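Aldehyde dehydrogenase family protein (Pseudomonas syringae pv. tomato, PDB 5IUV) probably oxidises indole-3-acetaldehyde to the auxin indole-3-acetic acid with NAD+ as coenzyme, in a pathway that contributes to the virulence of this plant pathogen. Local coordinates at residues G34-C39 / L48-S53; V391-R396 / S408-D413; V153-V158 / K486-K491. One frame throughout, in Å; residues are numbered along the deposited sequence.

Contact 1: residues G34-C39 / L48-S53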
loop_
_atom_site.group_PDB
_atom_site.type_symbol
_atom_site.label_atom_id
_atom_site.label_comp_id
_atom_site.label_asym_id
_atom_site.label_seq_id
_atom_site.Cartn_x
_atom_site.Cartn_y
_atom_site.Cartn_z
ATOM N N GLY A 34 -43.253 9.545 -23.481
ATOM C CA GLY A 34 -44.321 10.018 -22.619
ATOM C C GLY A 34 -44.929 8.901 -21.791
ATOM O O GLY A 34 -45.832 9.133 -20.989
ATOM N N GLU A 35 -44.424 7.684 -21.981
ATOM C CA GLU A 35 -44.983 6.508 -21.325
ATOM C C GLU A 35 -44.617 6.420 -19.850
ATOM O O GLU A 35 -43.557 6.883 -19.427
ATOM C CB GLU A 35 -44.525 5.238 -22.045
ATOM C CG GLU A 35 -45.096 5.116 -23.451
ATOM C CD GLU A 35 -44.711 3.820 -24.138
ATOM O OE1 GLU A 35 -44.172 2.920 -23.457
ATOM O OE2 GLU A 35 -44.949 3.702 -25.360
ATOM N N THR A 36 -45.512 5.814 -19.078
ATOM C CA THR A 36 -45.291 5.594 -17.654
ATOM C C THR A 36 -45.653 4.160 -17.267
ATOM O O THR A 36 -46.326 3.459 -18.025
ATOM C CB THR A 36 -46.117 6.576 -16.788
ATOM O OG1 THR A 36 -47.516 6.354 -17.009
ATOM C CG2 THR A 36 -45.786 8.018 -17.133
ATOM N N PHE A 37 -45.204 3.727 -16.091
ATOM C CA PHE A 37 -45.712 2.497 -15.491
ATOM C C PHE A 37 -46.208 2.797 -14.081
ATOM O O PHE A 37 -45.694 3.700 -13.413
ATOM C CB PHE A 37 -44.648 1.386 -15.478
ATOM C CG PHE A 37 -43.437 1.683 -14.626
ATOM C CD1 PHE A 37 -43.406 1.312 -13.289
ATOM C CD2 PHE A 37 -42.315 2.288 -15.174
ATOM C CE1 PHE A 37 -42.286 1.569 -12.499
ATOM C CE2 PHE A 37 -41.189 2.546 -14.394
ATOM C CZ PHE A 37 -41.172 2.183 -13.058
ATOM N N ASP A 38 -47.217 2.055 -13.639
ATOM C CA ASP A 38 -47.770 2.250 -12.303
ATOM C C ASP A 38 -46.823 1.736 -11.228
ATOM O O ASP A 38 -46.385 0.589 -11.269
ATOM C CB ASP A 38 -49.124 1.551 -12.171
ATOM C CG ASP A 38 -50.200 2.184 -13.031
ATOM O OD1 ASP A 38 -49.984 3.292 -13.562
ATOM O OD2 ASP A 38 -51.275 1.566 -13.164
ATOM N N CYS A 39 -46.496 2.602 -10.276
ATOM C CA CYS A 39 -45.724 2.202 -9.111
ATOM C C CYS A 39 -46.692 1.823 -7.994
ATOM O O CYS A 39 -47.320 2.693 -7.387
ATOM C CB CYS A 39 -44.784 3.331 -8.663
ATOM S SG CYS A 39 -43.645 2.903 -7.320
ATOM N N LEU A 48 -48.780 4.567 -5.851
ATOM C CA LEU A 48 -47.864 5.575 -5.347
ATOM C C LEU A 48 -47.632 6.689 -6.356
ATOM O O LEU A 48 -47.673 7.867 -6.010
ATOM C CB LEU A 48 -46.527 4.935 -4.971
ATOM C CG LEU A 48 -46.579 3.914 -3.837
ATOM C CD1 LEU A 48 -45.195 3.318 -3.582
ATOM C CD2 LEU A 48 -47.151 4.554 -2.568
ATOM N N ALA A 49 -47.374 6.306 -7.602
ATOM C CA ALA A 49 -47.043 7.267 -8.644
ATOM C C ALA A 49 -47.059 6.627 -10.014
ATOM O O ALA A 49 -46.886 5.412 -10.150
ATOM C CB ALA A 49 -45.675 7.885 -8.389
ATOM N N LYS A 50 -47.261 7.455 -11.031
ATOM C CA LYS A 50 -47.016 7.033 -12.396
ATOM C C LYS A 50 -45.586 7.443 -12.718
ATOM O O LYS A 50 -45.242 8.623 -12.694
ATOM C CB LYS A 50 -48.035 7.643 -13.360
ATOM C CG LYS A 50 -49.456 7.092 -13.158
ATOM C CD LYS A 50 -50.384 7.433 -14.319
ATOM C CE LYS A 50 -51.758 6.789 -14.144
ATOM N NZ LYS A 50 -51.735 5.307 -14.289
ATOM N N VAL A 51 -44.746 6.447 -12.979
ATOM C CA VAL A 51 -43.313 6.654 -13.123
ATOM C C VAL A 51 -42.884 6.584 -14.584
ATOM O O VAL A 51 -43.345 5.717 -15.320
ATOM C CB VAL A 51 -42.532 5.602 -12.305
ATOM C CG1 VAL A 51 -41.028 5.729 -12.525
ATOM C CG2 VAL A 51 -42.884 5.722 -10.829
ATOM N N ALA A 52 -41.998 7.489 -14.994
ATOM C CA ALA A 52 -41.506 7.517 -16.369
ATOM C C ALA A 52 -40.941 6.158 -16.784
ATOM O O ALA A 52 -40.151 5.557 -16.058
ATOM C CB ALA A 52 -40.452 8.602 -16.533
ATOM N N SER A 53 -41.383 5.660 -17.933
ATOM C CA SER A 53 -40.893 4.389 -18.450
ATOM C C SER A 53 -39.894 4.646 -19.572
ATOM O O SER A 53 -40.276 4.732 -20.737
ATOM C CB SER A 53 -42.056 3.517 -18.948
ATOM O OG SER A 53 -41.596 2.243 -19.360
HETATM O O HOH W 1 -43.495 1.564 -21.146
#
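A small antiparallel beta hairpin, built from strands 36-40 and 47-52, is zipped together by backbone bonds linking Phe37 with Val51 and Cys39 with Ala49 and Leu48, and by side chains meeting on both of its faces. Phe37 and Val51 form a hydrogen-bonded pair: Phe37 N donates to Val51 O at 2.8 Å, and Val51 N donates to Phe37 O at 2.9 Å. The face carrying Phe37, Cys39 and Val51 is apolar. The Phe37 ring leaves its backbone with CG between N and the carbonyl carbon (chi1 64°), which lays the ring alongside Val51. The methine CB of Val51 then sits over one ring face, 4.0 Å from the Phe37 centroid, a CH-pi contact offset toward the rim. The two Val51 methyls divide the work: CG1 touches Phe37 CZ at 3.6 Å, whereas CG2 packs on Cys39 CB at 3.7 Å. A branched residue suits this place because it serves two neighbours at once. Leu198 and Ile201 of helix 198-210 cover this face, and the Phe37 ring also meets Tyr223 and comes within about 4 Å of the side chain of Glu194, a residue that binds NAD+.

On the other, solvent-facing side, Asp38 and Lys50 form a non-hydrogen-bonded pair whose side chains run side by side. Bending the Lys50 chain at its last torsion (chi4 -69°) brings NZ back to the syn side of Asp38 OD1, a salt bridge of 2.8 Å. Flexible charged groups fit this exposed position. Beyond the paired strands, Ser53 N still bonds to Glu35 O, approaching from above the carbonyl plane, and a water joins the two side chains, donating to Glu35 OE1 and lying 2.7 Å from Ser53 OG.

Contact 2: residues V391-R396 / S408-D413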
loop_
_atom_site.group_PDB
_atom_site.type_symbol
_atom_site.label_atom_id
_atom_site.label_comp_id
_atom_site.label_asym_id
_atom_site.label_seq_id
_atom_site.Cartn_x
_atom_site.Cartn_y
_atom_site.Cartn_z
ATOM N N VAL A 391 -32.862 -31.515 5.031
ATOM C CA VAL A 391 -32.546 -31.121 3.667
ATOM C C VAL A 391 -31.210 -31.722 3.234
ATOM O O VAL A 391 -30.234 -31.712 3.990
ATOM C CB VAL A 391 -32.507 -29.580 3.524
ATOM C CG1 VAL A 391 -31.961 -29.165 2.159
ATOM C CG2 VAL A 391 -33.893 -28.991 3.759
ATOM N N ASN A 392 -31.189 -32.272 2.026
ATOM C CA ASN A 392 -29.954 -32.708 1.391
ATOM C C ASN A 392 -29.518 -31.660 0.363
ATOM O O ASN A 392 -30.362 -31.050 -0.294
ATOM C CB ASN A 392 -30.149 -34.079 0.743
ATOM C CG ASN A 392 -29.199 -34.321 -0.400
ATOM O OD1 ASN A 392 -29.491 -33.973 -1.540
ATOM N ND2 ASN A 392 -28.051 -34.922 -0.105
ATOM N N ASN A 393 -28.211 -31.452 0.219
ATOM C CA ASN A 393 -27.710 -30.329 -0.578
ATOM C C ASN A 393 -28.056 -30.401 -2.069
ATOM O O ASN A 393 -27.860 -29.428 -2.799
ATOM C CB ASN A 393 -26.191 -30.200 -0.417
ATOM C CG ASN A 393 -25.681 -28.821 -0.805
ATOM O OD1 ASN A 393 -26.126 -27.809 -0.263
ATOM N ND2 ASN A 393 -24.737 -28.775 -1.737
ATOM N N ALA A 394 -28.562 -31.543 -2.522
ATOM C CA ALA A 394 -28.913 -31.689 -3.933
ATOM C C ALA A 394 -30.361 -31.279 -4.198
ATOM O O ALA A 394 -30.780 -31.192 -5.351
ATOM C CB ALA A 394 -28.674 -33.119 -4.404
ATOM N N MET A 395 -31.120 -31.031 -3.134
ATOM C CA MET A 395 -32.510 -30.598 -3.268
ATOM C C MET A 395 -32.581 -29.192 -3.864
ATOM O O MET A 395 -31.672 -28.387 -3.668
ATOM C CB MET A 395 -33.219 -30.627 -1.914
ATOM C CG MET A 395 -33.457 -32.022 -1.340
ATOM S SD MET A 395 -34.205 -31.904 0.299
ATOM C CE MET A 395 -34.416 -33.632 0.731
ATOM N N ARG A 396 -33.659 -28.903 -4.584
ATOM C CA ARG A 396 -33.813 -27.599 -5.225
ATOM C C ARG A 396 -33.738 -26.449 -4.221
ATOM O O ARG A 396 -33.139 -25.413 -4.506
ATOM C CB ARG A 396 -35.131 -27.535 -6.003
ATOM C CG ARG A 396 -35.162 -28.444 -7.220
ATOM C CD ARG A 396 -36.296 -28.077 -8.170
ATOM N NE ARG A 396 -37.607 -28.291 -7.566
ATOM C CZ ARG A 396 -38.246 -29.458 -7.559
ATOM N NH1 ARG A 396 -37.689 -30.523 -8.119
ATOM N NH2 ARG A 396 -39.441 -29.563 -6.990
ATOM N N SER A 408 -33.105 -23.718 4.773
ATOM C CA SER A 408 -32.812 -25.147 4.644
ATOM C C SER A 408 -31.823 -25.577 5.719
ATOM O O SER A 408 -30.785 -24.944 5.908
ATOM C CB SER A 408 -32.252 -25.477 3.258
ATOM O OG SER A 408 -33.224 -25.252 2.250
ATOM N N VAL A 409 -32.144 -26.654 6.426
ATOM C CA VAL A 409 -31.270 -27.127 7.497
ATOM C C VAL A 409 -30.598 -28.451 7.139
ATOM O O VAL A 409 -31.271 -29.452 6.890
ATOM C CB VAL A 409 -32.039 -27.295 8.819
ATOM C CG1 VAL A 409 -31.093 -27.774 9.918
ATOM C CG2 VAL A 409 -32.714 -25.984 9.211
ATOM N N LEU A 410 -29.266 -28.449 7.134
ATOM C CA LEU A 410 -28.488 -29.633 6.776
ATOM C C LEU A 410 -27.569 -30.026 7.929
ATOM O O LEU A 410 -27.212 -29.182 8.755
ATOM C CB LEU A 410 -27.658 -29.382 5.513
ATOM C CG LEU A 410 -28.335 -28.873 4.232
ATOM C CD1 LEU A 410 -28.591 -27.364 4.258
ATOM C CD2 LEU A 410 -27.514 -29.264 3.002
ATOM N N THR A 411 -27.180 -31.298 7.991
ATOM C CA THR A 411 -26.258 -31.735 9.039
ATOM C C THR A 411 -24.942 -32.255 8.467
ATOM O O THR A 411 -24.860 -32.607 7.291
ATOM C CB THR A 411 -26.881 -32.825 9.943
ATOM O OG1 THR A 411 -27.408 -33.890 9.143
ATOM C CG2 THR A 411 -27.997 -32.236 10.793
ATOM N N PHE A 412 -23.913 -32.273 9.311
ATOM C CA PHE A 412 -22.603 -32.827 8.964
ATOM C C PHE A 412 -21.963 -33.393 10.227
ATOM O O PHE A 412 -22.418 -33.092 11.336
ATOM C CB PHE A 412 -21.696 -31.761 8.338
ATOM C CG PHE A 412 -21.338 -30.636 9.280
ATOM C CD1 PHE A 412 -20.242 -30.735 10.126
ATOM C CD2 PHE A 412 -22.097 -29.481 9.316
ATOM C CE1 PHE A 412 -19.920 -29.704 10.996
ATOM C CE2 PHE A 412 -21.775 -28.446 10.183
ATOM C CZ PHE A 412 -20.692 -28.560 11.018
ATOM N N ASP A 413 -20.908 -34.191 10.071
ATOM C CA ASP A 413 -20.239 -34.794 11.227
ATOM C C ASP A 413 -18.744 -34.479 11.329
ATOM O O ASP A 413 -18.127 -34.740 12.365
ATOM C CB ASP A 413 -20.430 -36.316 11.223
ATOM C CG ASP A 413 -19.975 -36.965 9.930
ATOM O OD1 ASP A 413 -19.222 -36.333 9.157
ATOM O OD2 ASP A 413 -20.376 -38.123 9.686
HETATM O O HOH W 2 -28.459 -32.953 5.815
#
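Leu410 leans its branch point over the carbonyl of Val391, CG lying 3.4 Å from Val391 O. With CG anti to the carbonyl carbon and beside the backbone N (chi1 -54°), the Leu410 side chain slants across that of Asn393 and brings methyl CD2 to 3.6 Å from Asn393 N; the same methyl lies 3.8 Å from Asn393 CB. Val391 meets the strand differently. Both its methyls rest against Ser408, CG1 and CG2 each lying 3.9 Å from Ser408 CB, and the small serine lets this branched end come close.

The backbones touch more sparingly: Val391 N bonds to Val409 O at 3.2 Å. Segment 391-396 thereby stays beside strand 406-412 just after strand 382-389 has ended; the chain goes on through the short helix 396-399 and returns as strand 406-412, parallel to 382-389 in the sheet of the catalytic domain, a short beta-alpha-beta crossover. Where the two segments part, a water takes over, donating to Val391 O and accepting from Thr411 N. The chain then turns tightly, as a type I turn from Asn392 to Met395 reinforced by an Asx turn in which Asn392 OD1 accepts from Ala394 N at 2.8 Å. Asn393, buried beside Leu410, has its amide satisfied elsewhere: ND2 bonds to Asp424 OD2 and OD1 accepts from Arg307 NH1.

Contact 3: residues V153-V158 / K486-K491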
loop_
_atom_site.group_PDB
_atom_site.type_symbol
_atom_site.label_atom_id
_atom_site.label_comp_id
_atom_site.label_asym_id
_atom_site.label_seq_id
_atom_site.Cartn_x
_atom_site.Cartn_y
_atom_site.Cartn_z
ATOM N N VAL A 153 2.483 5.383 -12.054
ATOM C CA VAL A 153 1.364 4.470 -12.237
ATOM C C VAL A 153 0.163 5.081 -11.543
ATOM O O VAL A 153 0.076 5.056 -10.317
ATOM C CB VAL A 153 1.667 3.066 -11.662
ATOM C CG1 VAL A 153 0.468 2.139 -11.856
ATOM C CG2 VAL A 153 2.910 2.489 -12.313
ATOM N N THR A 154 -0.745 5.659 -12.326
ATOM C CA THR A 154 -1.836 6.446 -11.765
ATOM C C THR A 154 -3.193 5.899 -12.181
ATOM O O THR A 154 -3.288 5.067 -13.084
ATOM C CB THR A 154 -1.740 7.924 -12.197
ATOM O OG1 THR A 154 -1.824 8.011 -13.623
ATOM C CG2 THR A 154 -0.418 8.531 -11.737
ATOM N N ARG A 155 -4.238 6.384 -11.516
ATOM C CA ARG A 155 -5.603 5.974 -11.807
ATOM C C ARG A 155 -6.439 7.159 -12.261
ATOM O O ARG A 155 -6.341 8.246 -11.697
ATOM C CB ARG A 155 -6.244 5.329 -10.578
ATOM C CG ARG A 155 -5.579 4.030 -10.174
ATOM C CD ARG A 155 -6.274 3.409 -8.985
ATOM N NE ARG A 155 -5.920 2.003 -8.842
ATOM C CZ ARG A 155 -6.468 1.019 -9.549
ATOM N NH1 ARG A 155 -7.401 1.281 -10.464
ATOM N NH2 ARG A 155 -6.076 -0.230 -9.341
ATOM N N GLU A 156 -7.259 6.941 -13.281
ATOM C CA GLU A 156 -8.120 7.981 -13.821
ATOM C C GLU A 156 -9.530 7.439 -13.954
ATOM O O GLU A 156 -9.707 6.252 -14.195
ATOM C CB GLU A 156 -7.602 8.452 -15.182
ATOM C CG GLU A 156 -6.169 8.971 -15.148
ATOM C CD GLU A 156 -5.622 9.256 -16.531
ATOM O OE1 GLU A 156 -6.288 8.878 -17.519
ATOM O OE2 GLU A 156 -4.537 9.865 -16.624
ATOM N N PRO A 157 -10.543 8.306 -13.822
ATOM C CA PRO A 157 -11.918 7.804 -13.960
ATOM C C PRO A 157 -12.183 7.268 -15.366
ATOM O O PRO A 157 -11.625 7.782 -16.337
ATOM C CB PRO A 157 -12.776 9.039 -13.657
ATOM C CG PRO A 157 -11.884 10.201 -13.970
ATOM C CD PRO A 157 -10.504 9.756 -13.570
ATOM N N VAL A 158 -13.006 6.231 -15.473
ATOM C CA VAL A 158 -13.252 5.602 -16.761
ATOM C C VAL A 158 -14.078 6.502 -17.685
ATOM O O VAL A 158 -13.939 6.433 -18.907
ATOM C CB VAL A 158 -13.956 4.235 -16.593
ATOM C CG1 VAL A 158 -13.052 3.265 -15.837
ATOM C CG2 VAL A 158 -15.293 4.389 -15.869
ATOM N N LYS A 486 -13.206 -0.327 -9.595
ATOM C CA LYS A 486 -14.170 -0.629 -10.649
ATOM C C LYS A 486 -14.479 0.585 -11.526
ATOM O O LYS A 486 -15.061 0.445 -12.601
ATOM C CB LYS A 486 -15.475 -1.163 -10.053
ATOM C CG LYS A 486 -15.304 -2.436 -9.254
ATOM C CD LYS A 486 -16.643 -3.083 -8.952
ATOM C CE LYS A 486 -17.511 -2.196 -8.090
ATOM N NZ LYS A 486 -18.564 -3.043 -7.447
ATOM N N TYR A 487 -14.092 1.767 -11.063
ATOM C CA TYR A 487 -14.502 3.008 -11.715
ATOM C C TYR A 487 -13.316 3.790 -12.262
ATOM O O TYR A 487 -13.461 4.931 -12.700
ATOM C CB TYR A 487 -15.313 3.863 -10.735
ATOM C CG TYR A 487 -16.479 3.088 -10.171
ATOM C CD1 TYR A 487 -17.588 2.804 -10.958
ATOM C CD2 TYR A 487 -16.445 2.587 -8.878
ATOM C CE1 TYR A 487 -18.653 2.076 -10.456
ATOM C CE2 TYR A 487 -17.495 1.861 -8.367
ATOM C CZ TYR A 487 -18.601 1.603 -9.160
ATOM O OH TYR A 487 -19.654 0.868 -8.652
ATOM N N THR A 488 -12.141 3.165 -12.246
ATOM C CA THR A 488 -10.945 3.822 -12.752
ATOM C C THR A 488 -10.117 2.930 -13.674
ATOM O O THR A 488 -10.314 1.713 -13.733
ATOM C CB THR A 488 -10.035 4.314 -11.598
ATOM O OG1 THR A 488 -9.658 3.212 -10.772
ATOM C CG2 THR A 488 -10.748 5.349 -10.742
ATOM N N GLU A 489 -9.200 3.562 -14.402
ATOM C CA GLU A 489 -8.256 2.876 -15.288
ATOM C C GLU A 489 -6.836 3.187 -14.855
ATOM O O GLU A 489 -6.533 4.332 -14.528
ATOM C CB GLU A 489 -8.428 3.320 -16.747
ATOM C CG GLU A 489 -9.710 2.891 -17.413
ATOM C CD GLU A 489 -9.727 1.417 -17.757
ATOM O OE1 GLU A 489 -8.642 0.822 -17.946
ATOM O OE2 GLU A 489 -10.832 0.848 -17.837
ATOM N N LEU A 490 -5.970 2.184 -14.882
ATOM C CA LEU A 490 -4.548 2.376 -14.618
ATOM C C LEU A 490 -3.794 2.930 -15.831
ATOM O O LEU A 490 -3.998 2.490 -16.961
ATOM C CB LEU A 490 -3.912 1.057 -14.185
ATOM C CG LEU A 490 -4.186 0.612 -12.750
ATOM C CD1 LEU A 490 -3.764 -0.836 -12.563
ATOM C CD2 LEU A 490 -3.436 1.511 -11.776
ATOM N N LYS A 491 -2.905 3.881 -15.577
ATOM C CA LYS A 491 -2.048 4.420 -16.622
ATOM C C LYS A 491 -0.598 4.385 -16.185
ATOM O O LYS A 491 -0.260 4.830 -15.091
ATOM C CB LYS A 491 -2.440 5.855 -16.973
ATOM C CG LYS A 491 -1.453 6.535 -17.929
ATOM C CD LYS A 491 -1.875 7.967 -18.253
ATOM C CE LYS A 491 -3.102 7.983 -19.158
ATOM N NZ LYS A 491 -3.616 9.373 -19.319
HETATM O O HOH W 3 0.586 7.532 -15.085
HETATM O O HOH W 4 -8.742 -0.474 -12.624
#
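With CG anti to the carbonyl carbon (chi1 -57°) and the rest of its chain extended, Glu156 reaches obliquely across to Lys491, whose own chain bends at chi3 (-71°) to meet it. Lys491 NZ lies on the syn side of Glu156 OE2 at 2.9 Å, a salt bridge, and makes a weaker bond to OE1. Beneath these side chains the backbones pair closely, Glu489 N reaching Glu156 O at 2.7 Å.

On the opposite face Arg155 stretches out nearly straight and crosses Thr488 at about a right angle. Its NH1 donates to Thr488 OG1 at 3.0 Å, a bent bond (134°) tilted from the guanidinium plane, while a water in that plane links NH1 to Thr488 O. Leu490 supplies an apolar floor: CD2 rests 3.8 Å from the plane of the Arg155 guanidinium, over its centre, and 3.7 Å from Arg155 CG. Arginine thus uses its flat face for packing and its rim for hydrogen bonds. Further along, Val158 CG1 packs on Glu489 CG at 3.7 Å, and Val158 N bonds to Tyr487 O.

Glu489 and Lys491 both have further partners: Glu489 pairs with Arg263 and with Arg477 of the second subunit, and Lys491 NZ donates to Leu448 O and Ala445 O of that subunit. Strand 488-496 here runs antiparallel to the long strand 149-164, which elsewhere pairs with parallel strands of the coenzyme-binding sheet, the layout of the aldehyde dehydrogenase fold where its Rossmann-like domain passes into the oligomerisation strands.

In the fold
From the N terminus, the chain first folds back on itself in contact 1, a hairpin with eight residues between its segments, complete before either other contact opens. Contact 3 opens next, at residues 153-158, and is not closed until residues 486-491, so its loop spans 327 residues and takes in most of the coenzyme-binding domain and the catalytic domain. Contact 2 falls within that span, closing a loop of eleven residues in the catalytic sheet. No two contacts cross or touch: the nearest atoms of contacts 1 and 3 are about 22 Å apart. They mark the N-terminal hairpin, the catalytic sheet, and the pairing of strands 488-496 and 149-164 at the subunit interface.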